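Long-range contacts in glycosyltransferase (Streptomyces viridochromogenes, PDB 2IUY), which probably transfers a sugar from a nucleotide-sugar donor, with retention at the anomeric carbon, during biosynthesis of the antibiotic avilamycin A: residues I22-P26 and V36-M40; M40-E45 and R62-T66; L8-P12 and H91-I96; V50-P56 and L65-G71; A150-S154 and E223-L229. All coordinates share one frame; numbering follows the deposited sequence.

In the fold
The chain has the GT-B architecture, two Rossmann-like domains, each built on a parallel six-stranded sheet of order 3-2-1-4-5-6, with the UDP site between them. Contacts 1 to 4 belong to the N-terminal domain. Contacts 3 and 4, centres about 11 Å apart, meet through neighbouring strands 5-9 and 49-53. Contacts 1 and 2 share Met40 of helix 31-45, which contact 1 joins to loop 22-26 and contact 2 to edge strand 65-67. Contact 5 lies across the cleft and includes Arg225 of the UDP site; its centre is about 15 Å from that of contact 1, which it touches, and Arg151 ties it to contact 2 by a salt bridge to Asp41.

Contact 1 (I22-P26 and V36-M40); sequences ISVPP and VANLM
Val24 pushes its CG1 methyl against the helix at Val36 and Ala37, where the nearest atom is Ala37 N, 3.5 Å from Val24 CG1. With a chi1 of 161° this branch stands opposite the backbone nitrogen of Val24 and points at the helix, while CG2 turns to Asn10 and Ala55. The same methyl has three apolar neighbours along one side of the helix: Ala37 CB is 3.7 Å from Val24 CG1, and Val36 CG1 and Met40 CE (a selenomethionine) lie farther out. Ala37, with its single small methyl, lets the loop come close, and Pro25 CB reaches Ala37 CB at 3.8 Å. The peptide between Val24 and Pro25 is cis, which folds the chain sharply and brings both residues to the helix together. Such a loop, leaving the first strand of a Rossmann-like domain and entering its first helix, here also carries Tyr29 and Gly30, which bind UDP. Inside the loop Ser23 OG donates to Pro25 O over 2.6 Å, the donor lying 30° out of the carbonyl plane, and so braces the bend from the side turned away from the helix. Val24 N is held by Ser58 OG, and Leu52 of the neighbouring sheet packs on the Val24 side chain. On the cleft side, the Pro25 side chain is about 7 Å from that of the UDP-binding Arg225.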
# COMPACT_ATOMS: atom_id res chain seq x y z
N ILE A 22 -13.90 -3.43 7.93
CA ILE A 22 -12.47 -3.68 8.05
C ILE A 22 -11.90 -2.50 8.85
O ILE A 22 -12.33 -1.36 8.65
CB ILE A 22 -11.80 -3.84 6.66
CG1 ILE A 22 -12.32 -5.13 5.96
CG2 ILE A 22 -10.24 -3.86 6.79
CD1 ILE A 22 -11.89 -5.28 4.47
N SER A 23 -10.98 -2.77 9.75
CA SER A 23 -10.40 -1.71 10.57
C SER A 23 -9.13 -1.09 9.96
O SER A 23 -8.61 -1.53 8.92
CB SER A 23 -10.16 -2.22 12.02
OG SER A 23 -9.05 -3.13 12.01
N VAL A 24 -8.66 -0.03 10.60
CA VAL A 24 -7.39 0.56 10.28
C VAL A 24 -6.56 0.55 11.54
O VAL A 24 -6.95 1.19 12.53
CB VAL A 24 -7.58 2.03 9.77
CG1 VAL A 24 -6.23 2.85 9.86
CG2 VAL A 24 -8.12 2.04 8.36
N PRO A 25 -5.43 -0.18 11.54
CA PRO A 25 -4.93 -1.03 10.48
C PRO A 25 -5.80 -2.28 10.40
O PRO A 25 -6.54 -2.60 11.35
CB PRO A 25 -3.50 -1.36 10.95
CG PRO A 25 -3.55 -1.29 12.39
CD PRO A 25 -4.58 -0.26 12.75
N PRO A 26 -5.77 -2.96 9.24
CA PRO A 26 -6.76 -4.00 9.06
C PRO A 26 -6.37 -5.28 9.79
O PRO A 26 -5.19 -5.54 10.04
CB PRO A 26 -6.73 -4.21 7.54
CG PRO A 26 -5.33 -3.96 7.17
CD PRO A 26 -4.88 -2.85 8.07
N VAL A 36 -3.44 4.13 5.36
CA VAL A 36 -4.13 5.11 6.22
C VAL A 36 -3.59 5.06 7.66
O VAL A 36 -3.42 6.08 8.28
CB VAL A 36 -5.67 4.88 6.17
CG1 VAL A 36 -6.41 5.86 7.07
CG2 VAL A 36 -6.19 5.02 4.72
N ALA A 37 -3.32 3.84 8.17
CA ALA A 37 -2.72 3.63 9.47
C ALA A 37 -1.34 4.32 9.59
O ALA A 37 -1.08 5.02 10.56
CB ALA A 37 -2.61 2.10 9.77
N ASN A 38 -0.49 4.13 8.59
CA ASN A 38 0.85 4.64 8.57
C ASN A 38 0.85 6.17 8.39
O ASN A 38 1.63 6.90 9.07
CB ASN A 38 1.68 3.97 7.43
CG ASN A 38 2.12 2.56 7.78
OD1 ASN A 38 2.81 2.32 8.79
ND2 ASN A 38 1.78 1.61 6.91
N LEU A 39 -0.02 6.63 7.50
CA LEU A 39 -0.30 8.07 7.32
C LEU A 39 -0.75 8.74 8.62
O LEU A 39 -0.23 9.78 9.03
CB LEU A 39 -1.32 8.33 6.18
CG LEU A 39 -1.62 9.84 5.98
CD1 LEU A 39 -0.32 10.68 5.82
CD2 LEU A 39 -2.58 10.16 4.86
N MSE A 40 -1.75 8.12 9.24
CA MSE A 40 -2.34 8.61 10.46
C MSE A 40 -1.31 8.77 11.60
O MSE A 40 -1.37 9.71 12.37
CB MSE A 40 -3.42 7.60 10.85
CG MSE A 40 -3.96 7.73 12.23
SE MSE A 40 -5.26 6.27 12.47
CE MSE A 40 -4.00 4.81 12.95

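Contact 2 (M40-E45 and R62-T66)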
# COMPACT_ATOMS: atom_id res chain seq x y z
N MSE A 40 -1.75 8.12 9.24
CA MSE A 40 -2.34 8.61 10.46
C MSE A 40 -1.31 8.77 11.60
O MSE A 40 -1.37 9.71 12.37
CB MSE A 40 -3.42 7.60 10.85
CG MSE A 40 -3.96 7.73 12.23
SE MSE A 40 -5.26 6.27 12.47
CE MSE A 40 -4.00 4.81 12.95
N ASP A 41 -0.39 7.80 11.71
CA ASP A 41 0.66 7.80 12.74
C ASP A 41 1.54 9.02 12.51
O ASP A 41 1.91 9.71 13.45
CB ASP A 41 1.54 6.56 12.61
CG ASP A 41 0.87 5.30 13.10
OD1 ASP A 41 -0.30 5.35 13.55
OD2 ASP A 41 1.53 4.24 12.99
N GLY A 42 1.91 9.26 11.25
CA GLY A 42 2.70 10.49 10.89
C GLY A 42 2.04 11.79 11.33
O GLY A 42 2.69 12.63 12.00
N LEU A 43 0.77 11.97 10.96
CA LEU A 43 -0.02 13.16 11.24
C LEU A 43 -0.15 13.42 12.75
O LEU A 43 -0.02 14.53 13.17
CB LEU A 43 -1.42 13.04 10.60
CG LEU A 43 -1.42 13.10 9.06
CD1 LEU A 43 -2.75 12.72 8.53
CD2 LEU A 43 -0.94 14.53 8.57
N LEU A 44 -0.47 12.37 13.52
CA LEU A 44 -0.54 12.40 14.95
C LEU A 44 0.81 12.74 15.58
O LEU A 44 0.86 13.49 16.55
CB LEU A 44 -1.07 11.05 15.47
CG LEU A 44 -2.54 10.68 15.17
CD1 LEU A 44 -2.81 9.19 15.58
CD2 LEU A 44 -3.54 11.67 15.84
N GLU A 45 1.91 12.18 15.05
CA GLU A 45 3.23 12.46 15.60
C GLU A 45 3.58 13.92 15.36
O GLU A 45 4.30 14.55 16.16
CB GLU A 45 4.30 11.59 14.93
CG GLU A 45 5.40 11.10 15.88
CD GLU A 45 6.11 9.86 15.34
OE1 GLU A 45 5.48 8.77 15.27
OE2 GLU A 45 7.30 9.96 15.00
N ARG A 62 -4.67 6.18 20.72
CA ARG A 62 -3.78 7.31 20.43
C ARG A 62 -4.45 8.66 20.79
O ARG A 62 -5.62 8.89 20.46
CB ARG A 62 -3.37 7.29 18.95
CG ARG A 62 -1.93 6.90 18.62
CD ARG A 62 -0.93 8.09 18.76
NE ARG A 62 0.12 8.06 17.72
CZ ARG A 62 1.14 8.92 17.62
NH1 ARG A 62 1.30 9.92 18.50
NH2 ARG A 62 2.02 8.80 16.61
N PRO A 63 -3.74 9.52 21.55
CA PRO A 63 -4.31 10.86 21.76
C PRO A 63 -4.20 11.65 20.46
O PRO A 63 -3.24 11.49 19.70
CB PRO A 63 -3.42 11.47 22.86
CG PRO A 63 -2.58 10.29 23.42
CD PRO A 63 -2.44 9.36 22.24
N GLY A 64 -5.20 12.49 20.22
CA GLY A 64 -5.32 13.17 18.94
C GLY A 64 -6.16 12.38 17.95
O GLY A 64 -6.55 12.92 16.94
N LEU A 65 -6.43 11.11 18.23
CA LEU A 65 -7.20 10.25 17.33
C LEU A 65 -8.65 10.06 17.80
O LEU A 65 -8.91 9.67 18.95
CB LEU A 65 -6.50 8.89 17.10
CG LEU A 65 -7.26 7.86 16.23
CD1 LEU A 65 -7.47 8.34 14.74
CD2 LEU A 65 -6.67 6.43 16.29
N THR A 66 -9.60 10.33 16.91
CA THR A 66 -10.99 10.02 17.15
C THR A 66 -11.46 9.07 16.06
O THR A 66 -11.38 9.42 14.86
CB THR A 66 -11.87 11.31 17.11
OG1 THR A 66 -11.50 12.20 18.17
CG2 THR A 66 -13.34 10.97 17.17
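Leu44, near the end of helix 31-45, fits against the type II turn of Arg62 to Leu65 that leads into strand 65-67; within that turn Leu65 N donates to Arg62 O across 3.2 Å. The helix is the first crossover of the Rossmann-like domain, joining strands 5-9 and 49-53, and here it reaches strand 65-67, at an edge of the sheet. The apolar contacts come from Leu44, Leu65 and the selenomethionine Met40. Leu44 CD2 rests on the turn backbone, 3.4 Å from Gly64 C, while Leu44 CD1 lies 4.0 Å from Leu65 CB. One helical turn earlier, the side chains of Met40 and Leu65 cross at about a right angle, Met40 SE lying 3.8 Å from Leu65 CD1. The second kind of contact is aliphatic carbon against a flat cation. Bent at chi2 (-82°) and again at chi3, Arg62 runs past Leu44 in the opposite direction. Leu44 CB then sits over the centre of one guanidinium face, 3.7 Å above the plane. Charge adds less: Glu45 OE1 makes a long salt bridge to Arg62 NH2 at 3.7 Å, approaching near the guanidinium plane, and its stronger partner is His321 NE2. Asp41 O, already the acceptor for Glu45 N in the helix, comes within 3.3 Å of Arg62 NH2, but at an angle too poor for a hydrogen bond.

Contact 3 (L8-P12 and H91-I96)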
# COMPACT_ATOMS: atom_id res chain seq x y z
N LEU A 8 -9.67 11.78 7.87
CA LEU A 8 -9.05 10.78 6.99
C LEU A 8 -10.09 9.77 6.66
O LEU A 8 -10.56 9.12 7.59
CB LEU A 8 -7.92 10.01 7.68
CG LEU A 8 -6.52 10.57 7.77
CD1 LEU A 8 -5.61 9.51 8.50
CD2 LEU A 8 -6.01 11.00 6.36
N VAL A 9 -10.41 9.60 5.37
CA VAL A 9 -11.53 8.75 4.98
C VAL A 9 -10.93 7.53 4.40
O VAL A 9 -10.35 7.55 3.30
CB VAL A 9 -12.55 9.43 3.94
CG1 VAL A 9 -13.86 8.62 3.88
CG2 VAL A 9 -12.91 10.87 4.37
N ASN A 10 -11.04 6.44 5.16
CA ASN A 10 -10.65 5.12 4.72
C ASN A 10 -11.70 4.64 3.75
O ASN A 10 -12.86 5.08 3.81
CB ASN A 10 -10.63 4.16 5.92
CG ASN A 10 -10.23 2.76 5.55
OD1 ASN A 10 -9.24 2.56 4.85
ND2 ASN A 10 -10.97 1.77 6.04
N ILE A 11 -11.30 3.69 2.90
CA ILE A 11 -12.19 3.01 1.95
C ILE A 11 -13.12 2.08 2.76
O ILE A 11 -12.65 1.13 3.41
CB ILE A 11 -11.38 2.19 0.90
CG1 ILE A 11 -12.32 1.54 -0.12
CG2 ILE A 11 -10.49 1.08 1.58
CD1 ILE A 11 -11.59 0.94 -1.36
N PRO A 12 -14.44 2.39 2.77
CA PRO A 12 -15.40 1.57 3.58
C PRO A 12 -15.70 0.19 2.96
O PRO A 12 -16.33 0.09 1.90
CB PRO A 12 -16.67 2.46 3.68
CG PRO A 12 -16.36 3.73 2.98
CD PRO A 12 -15.10 3.54 2.11
N HIS A 91 -9.20 8.63 0.97
CA HIS A 91 -8.46 7.47 0.48
C HIS A 91 -9.39 6.44 -0.14
O HIS A 91 -8.93 5.39 -0.50
CB HIS A 91 -7.71 6.80 1.64
CG HIS A 91 -6.60 7.65 2.18
ND1 HIS A 91 -5.29 7.52 1.78
CD2 HIS A 91 -6.64 8.71 3.03
CE1 HIS A 91 -4.55 8.41 2.42
NE2 HIS A 91 -5.35 9.14 3.19
N SER A 92 -10.69 6.72 -0.21
CA SER A 92 -11.70 5.74 -0.67
C SER A 92 -11.85 5.61 -2.20
O SER A 92 -12.62 4.78 -2.65
CB SER A 92 -13.07 6.12 -0.12
OG SER A 92 -13.57 7.21 -0.85
N GLY A 93 -11.16 6.45 -2.97
CA GLY A 93 -11.38 6.53 -4.41
C GLY A 93 -12.66 7.26 -4.76
O GLY A 93 -13.26 7.03 -5.80
N GLY A 94 -13.10 8.15 -3.89
CA GLY A 94 -14.21 8.99 -4.25
C GLY A 94 -15.59 8.49 -3.90
O GLY A 94 -16.58 8.91 -4.51
N VAL A 95 -15.67 7.62 -2.89
CA VAL A 95 -16.94 7.31 -2.22
C VAL A 95 -17.56 8.59 -1.64
O VAL A 95 -18.79 8.74 -1.52
CB VAL A 95 -16.67 6.27 -1.12
CG1 VAL A 95 -17.62 6.39 0.04
CG2 VAL A 95 -16.58 4.86 -1.68
N ILE A 96 -16.72 9.55 -1.27
CA ILE A 96 -17.22 10.87 -0.90
C ILE A 96 -16.55 11.94 -1.81
O ILE A 96 -15.65 11.62 -2.56
CB ILE A 96 -17.08 11.11 0.63
CG1 ILE A 96 -15.65 10.84 1.13
CG2 ILE A 96 -18.05 10.20 1.42
CD1 ILE A 96 -14.70 12.02 1.00
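His91 opens the contact with a backbone bond: its N donates to Val9 O over 2.8 Å, at an N-H...O angle of 149° and in the carbonyl plane. The imidazole of His91 presents its edge to strand 5-9, with Val9 O in the ring plane and Leu8 CD2 3.7 Å from His91 NE2. His91 ND1 is hydrogen-bonded to His112 NE2, and the His89 ring stacks on the imidazole, so the ring is fixed on several sides. At Ser92 the backbones are in contact, Ile11 CA and Ser92 CA being 3.8 Å apart, and Pro12 CD lies on the Ser92 CB. Ser92 OG stands between its own N and carbonyl carbon (chi1 76°), where it accepts from Val95 N at 3.0 Å, an ST motif, and also bonds to Asp90 OD1. Val95 CG1 reaches Pro12 CG at 4.2 Å. Ile96 closes the contact tip to tip with Val9, its CG1 lying 4.0 Å from Val9 CG1. The loops leave the carboxyl ends of strands 5-9 and 87-90, the first and fourth of the Rossmann-like sheet and the point where strand order switches direction. In such sheets this switch point borders the ligand cleft; Ile11 has its side chain about 7 Å from UDP-binding Gly30. Ser92 OG and His91 ND1 thus find their partners away from 8-12, leaving one backbone bond and apolar carbons to join the two segments.

Contact 4 (V50-P56 and L65-G71); sequences VFLLGAP and LTVVPAG
With chi1 at -64° in both, Phe51 and Thr66, paired on one face of the sheet, lie side by side and point the same way; Phe51 CD1 is 3.7 Å from Thr66 CB. Leu53 turns likewise (chi1 -73°), bringing its CD2 to 3.7 Å from Val68 CG1 and on to Ala70 CB. Ile76 and Trp79 of helix 73-82 lie against Leu53, and Trp79 also touches Val68. The backbones beneath form a parallel pair, strand 65-67 being an edge strand of the Rossmann-like sheet. Thr66 N donates to Val50 O at 2.8 Å, Leu52 N to Thr66 O at 2.9 Å, and Val68 N to Leu52 O. Val50, Leu52, Leu65 and Val67 face the other way, where Leu65 CD1 meets Val50 CG1 and Leu52 CB. Past Val68 the chains part around an inverse gamma turn centred on Pro69. A water bridges the two chains there, donating to Leu52 O and Val68 O and accepting from Ala55 N at 2.8 Å. One more backbone bond, Gly54 N to Ala70 O at 3.0 Å, follows. Val67 CG1 lies against Ala55 O, and Pro56 CG packs on Gly71 CA at 3.8 Å.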
# COMPACT_ATOMS: atom_id res chain seq x y z
N VAL A 50 -6.67 13.77 14.27
CA VAL A 50 -7.14 12.88 13.19
C VAL A 50 -8.52 12.29 13.56
O VAL A 50 -8.72 11.78 14.67
CB VAL A 50 -6.09 11.77 12.84
CG1 VAL A 50 -6.65 10.77 11.81
CG2 VAL A 50 -4.83 12.40 12.31
N PHE A 51 -9.49 12.46 12.64
CA PHE A 51 -10.82 11.90 12.71
C PHE A 51 -10.82 10.85 11.61
O PHE A 51 -10.61 11.17 10.47
CB PHE A 51 -11.88 13.02 12.49
CG PHE A 51 -11.85 14.07 13.57
CD1 PHE A 51 -12.67 13.96 14.70
CD2 PHE A 51 -10.91 15.12 13.50
CE1 PHE A 51 -12.60 14.90 15.71
CE2 PHE A 51 -10.80 16.09 14.52
CZ PHE A 51 -11.66 15.99 15.61
N LEU A 52 -10.92 9.57 12.02
CA LEU A 52 -10.84 8.47 11.09
C LEU A 52 -12.27 8.09 10.77
O LEU A 52 -13.06 7.87 11.68
CB LEU A 52 -10.04 7.27 11.68
CG LEU A 52 -10.10 5.93 10.94
CD1 LEU A 52 -9.34 6.09 9.57
CD2 LEU A 52 -9.51 4.77 11.82
N LEU A 53 -12.57 8.03 9.47
CA LEU A 53 -13.89 7.71 8.95
C LEU A 53 -13.72 6.49 8.07
O LEU A 53 -12.62 6.24 7.54
CB LEU A 53 -14.40 8.87 8.09
CG LEU A 53 -14.84 10.11 8.85
CD1 LEU A 53 -14.42 11.22 7.96
CD2 LEU A 53 -16.40 10.05 8.98
N GLY A 54 -14.82 5.74 7.96
CA GLY A 54 -14.91 4.58 7.12
C GLY A 54 -14.21 3.40 7.74
O GLY A 54 -13.81 2.50 7.00
N ALA A 55 -14.01 3.43 9.07
CA ALA A 55 -13.33 2.30 9.78
C ALA A 55 -13.74 2.19 11.28
O ALA A 55 -12.87 2.24 12.18
CB ALA A 55 -11.80 2.42 9.63
N PRO A 56 -15.06 2.06 11.54
CA PRO A 56 -15.54 2.06 12.93
C PRO A 56 -15.02 0.79 13.68
O PRO A 56 -14.68 -0.21 13.05
CB PRO A 56 -17.08 2.11 12.80
CG PRO A 56 -17.39 1.73 11.35
CD PRO A 56 -16.13 1.88 10.54
N LEU A 65 -6.43 11.11 18.23
CA LEU A 65 -7.20 10.25 17.33
C LEU A 65 -8.65 10.06 17.80
O LEU A 65 -8.91 9.67 18.95
CB LEU A 65 -6.50 8.89 17.10
CG LEU A 65 -7.26 7.86 16.23
CD1 LEU A 65 -7.47 8.34 14.74
CD2 LEU A 65 -6.67 6.43 16.29
N THR A 66 -9.60 10.33 16.91
CA THR A 66 -10.99 10.02 17.15
C THR A 66 -11.46 9.07 16.06
O THR A 66 -11.38 9.42 14.86
CB THR A 66 -11.87 11.31 17.11
OG1 THR A 66 -11.50 12.20 18.17
CG2 THR A 66 -13.34 10.97 17.17
N VAL A 67 -11.92 7.87 16.47
CA VAL A 67 -12.56 6.93 15.54
C VAL A 67 -14.05 7.25 15.45
O VAL A 67 -14.80 7.04 16.39
CB VAL A 67 -12.23 5.41 15.83
CG1 VAL A 67 -12.74 4.49 14.71
CG2 VAL A 67 -10.73 5.23 15.93
N VAL A 68 -14.44 7.80 14.30
CA VAL A 68 -15.83 8.22 14.05
C VAL A 68 -16.68 6.99 13.73
O VAL A 68 -16.33 6.19 12.85
CB VAL A 68 -15.91 9.27 12.88
CG1 VAL A 68 -17.36 9.66 12.58
CG2 VAL A 68 -15.11 10.52 13.19
N PRO A 69 -17.80 6.83 14.45
CA PRO A 69 -18.68 5.69 14.18
C PRO A 69 -19.48 5.78 12.86
O PRO A 69 -20.72 5.71 12.86
CB PRO A 69 -19.58 5.65 15.43
CG PRO A 69 -19.66 7.07 15.85
CD PRO A 69 -18.27 7.61 15.61
N ALA A 70 -18.78 5.94 11.75
CA ALA A 70 -19.40 6.04 10.43
C ALA A 70 -18.67 5.11 9.50
O ALA A 70 -17.46 5.26 9.27
CB ALA A 70 -19.38 7.50 9.89
N GLY A 71 -19.41 4.11 9.07
CA GLY A 71 -18.93 3.06 8.20
C GLY A 71 -19.41 3.32 6.81
O GLY A 71 -18.59 3.51 5.92
O HOH W 1 -14.38 5.28 11.17

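Contact 5 (A150-S154 and E223-L229); sequences ARYRS and ERRLDLL
Leu226 fills the tight half of the contact, its CD2 reaching Arg151 O at 3.4 Å and the Tyr152 ring at CD1, 3.8 Å away. Its other methyl, CD1, lies 3.3 Å above one guanidinium face of Arg153, offset toward the rim. Tyr152 of the 150-154 segment, facing helix 222-231 of the C-terminal Rossmann-like domain, shows its ring edge to Arg225 NH1 and to Leu229 CD2. Arg225 NH2 forms a salt bridge to Glu260 OE1, and both residues bind UDP, consistent with a second-shell place for Tyr152, whose OH bonds Glu260 OE2. Toward the exposed end near Glu223 the contact is ionic. Arg153 bends at chi2 (-73°) to lie across the helix side. Its NE donates to Asp227 OD1 at 3.0 Å, nearly straight at 166°, and NH2 meets Glu223 OE1 at a very short 2.5 Å whose exact length is doubtful. Both oxygens lie near the guanidinium plane but are approached from above their own carboxylate planes. Between the backbones a water accepts from Arg153 N and donates to Leu226 O at 2.8 Å. Two acidic groups on successive turns of one helix thus share a single arginine, which probably eases their mutual repulsion.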
# COMPACT_ATOMS: atom_id res chain seq x y z
N ALA A 150 7.68 1.87 13.55
CA ALA A 150 7.17 1.34 14.83
C ALA A 150 6.17 0.23 14.61
O ALA A 150 5.96 -0.60 15.47
CB ALA A 150 6.54 2.47 15.74
N ARG A 151 5.52 0.20 13.46
CA ARG A 151 4.52 -0.83 13.17
C ARG A 151 5.17 -2.11 12.65
O ARG A 151 4.47 -3.12 12.47
CB ARG A 151 3.47 -0.34 12.16
CG ARG A 151 2.45 0.64 12.75
CD ARG A 151 1.11 0.66 12.01
NE ARG A 151 0.24 1.71 12.57
CZ ARG A 151 -0.71 1.57 13.51
NH1 ARG A 151 -0.97 0.39 14.06
NH2 ARG A 151 -1.40 2.64 13.92
N TYR A 152 6.47 -2.05 12.36
CA TYR A 152 7.19 -3.18 11.74
C TYR A 152 8.32 -3.66 12.63
O TYR A 152 8.71 -2.98 13.61
CB TYR A 152 7.67 -2.84 10.30
CG TYR A 152 6.45 -2.51 9.45
CD1 TYR A 152 5.74 -3.52 8.76
CD2 TYR A 152 5.94 -1.21 9.42
CE1 TYR A 152 4.58 -3.20 8.04
CE2 TYR A 152 4.79 -0.90 8.72
CZ TYR A 152 4.13 -1.88 8.04
OH TYR A 152 3.00 -1.48 7.37
N ARG A 153 8.83 -4.84 12.30
CA ARG A 153 9.95 -5.39 13.02
C ARG A 153 11.20 -4.56 12.75
O ARG A 153 11.47 -4.13 11.60
CB ARG A 153 10.19 -6.86 12.67
CG ARG A 153 9.07 -7.81 12.99
CD ARG A 153 8.89 -8.10 14.48
NE ARG A 153 7.75 -8.99 14.67
CZ ARG A 153 6.62 -8.68 15.31
NH1 ARG A 153 6.49 -7.49 15.91
NH2 ARG A 153 5.64 -9.58 15.41
N SER A 154 11.96 -4.38 13.81
CA SER A 154 13.12 -3.55 13.82
C SER A 154 14.37 -4.40 13.82
O SER A 154 14.31 -5.62 14.00
CB SER A 154 13.07 -2.68 15.08
OG SER A 154 13.33 -3.49 16.21
N GLU A 223 0.43 -10.41 13.85
CA GLU A 223 1.81 -10.70 14.16
C GLU A 223 2.54 -11.64 13.18
O GLU A 223 3.73 -11.49 12.98
CB GLU A 223 1.93 -11.22 15.60
CG GLU A 223 1.46 -10.21 16.67
CD GLU A 223 2.31 -8.96 16.69
OE1 GLU A 223 3.57 -9.08 16.81
OE2 GLU A 223 1.73 -7.85 16.57
N ARG A 224 1.85 -12.60 12.58
CA ARG A 224 2.53 -13.48 11.61
C ARG A 224 2.96 -12.70 10.37
O ARG A 224 4.06 -12.85 9.88
CB ARG A 224 1.72 -14.76 11.26
CG ARG A 224 2.41 -15.54 10.10
CD ARG A 224 2.54 -17.06 10.16
NE ARG A 224 1.33 -17.62 9.66
CZ ARG A 224 1.17 -18.57 8.76
NH1 ARG A 224 2.17 -19.26 8.20
NH2 ARG A 224 -0.08 -18.87 8.48
N ARG A 225 2.08 -11.86 9.88
CA ARG A 225 2.36 -10.97 8.77
C ARG A 225 3.70 -10.19 8.88
O ARG A 225 4.50 -10.13 7.93
CB ARG A 225 1.21 -9.99 8.70
CG ARG A 225 1.13 -9.26 7.40
CD ARG A 225 0.31 -7.99 7.55
NE ARG A 225 0.36 -7.31 6.27
CZ ARG A 225 0.90 -6.11 6.07
NH1 ARG A 225 1.38 -5.39 7.07
NH2 ARG A 225 0.91 -5.65 4.83
N LEU A 226 3.92 -9.62 10.07
CA LEU A 226 5.11 -8.87 10.41
C LEU A 226 6.36 -9.71 10.44
O LEU A 226 7.39 -9.31 9.91
CB LEU A 226 4.93 -8.26 11.78
CG LEU A 226 3.85 -7.22 11.98
CD1 LEU A 226 4.12 -6.67 13.40
CD2 LEU A 226 3.85 -6.10 10.86
N ASP A 227 6.27 -10.88 11.09
CA ASP A 227 7.39 -11.82 11.11
C ASP A 227 7.75 -12.30 9.70
O ASP A 227 8.93 -12.37 9.36
CB ASP A 227 7.08 -13.04 11.98
CG ASP A 227 6.95 -12.69 13.47
OD1 ASP A 227 7.77 -11.89 13.96
OD2 ASP A 227 6.05 -13.25 14.15
N LEU A 228 6.75 -12.63 8.88
CA LEU A 228 7.00 -13.07 7.49
C LEU A 228 7.74 -11.99 6.70
O LEU A 228 8.73 -12.26 6.01
CB LEU A 228 5.66 -13.43 6.80
CG LEU A 228 4.99 -14.76 7.21
CD1 LEU A 228 3.63 -14.89 6.50
CD2 LEU A 228 5.89 -15.94 6.88
N LEU A 229 7.27 -10.76 6.83
CA LEU A 229 7.90 -9.60 6.16
C LEU A 229 9.39 -9.46 6.48
O LEU A 229 10.22 -9.24 5.58
CB LEU A 229 7.17 -8.32 6.55
CG LEU A 229 6.24 -7.53 5.62
CD1 LEU A 229 6.11 -8.00 4.16
CD2 LEU A 229 4.88 -7.17 6.28
O HOH W 2 7.74 -6.58 9.96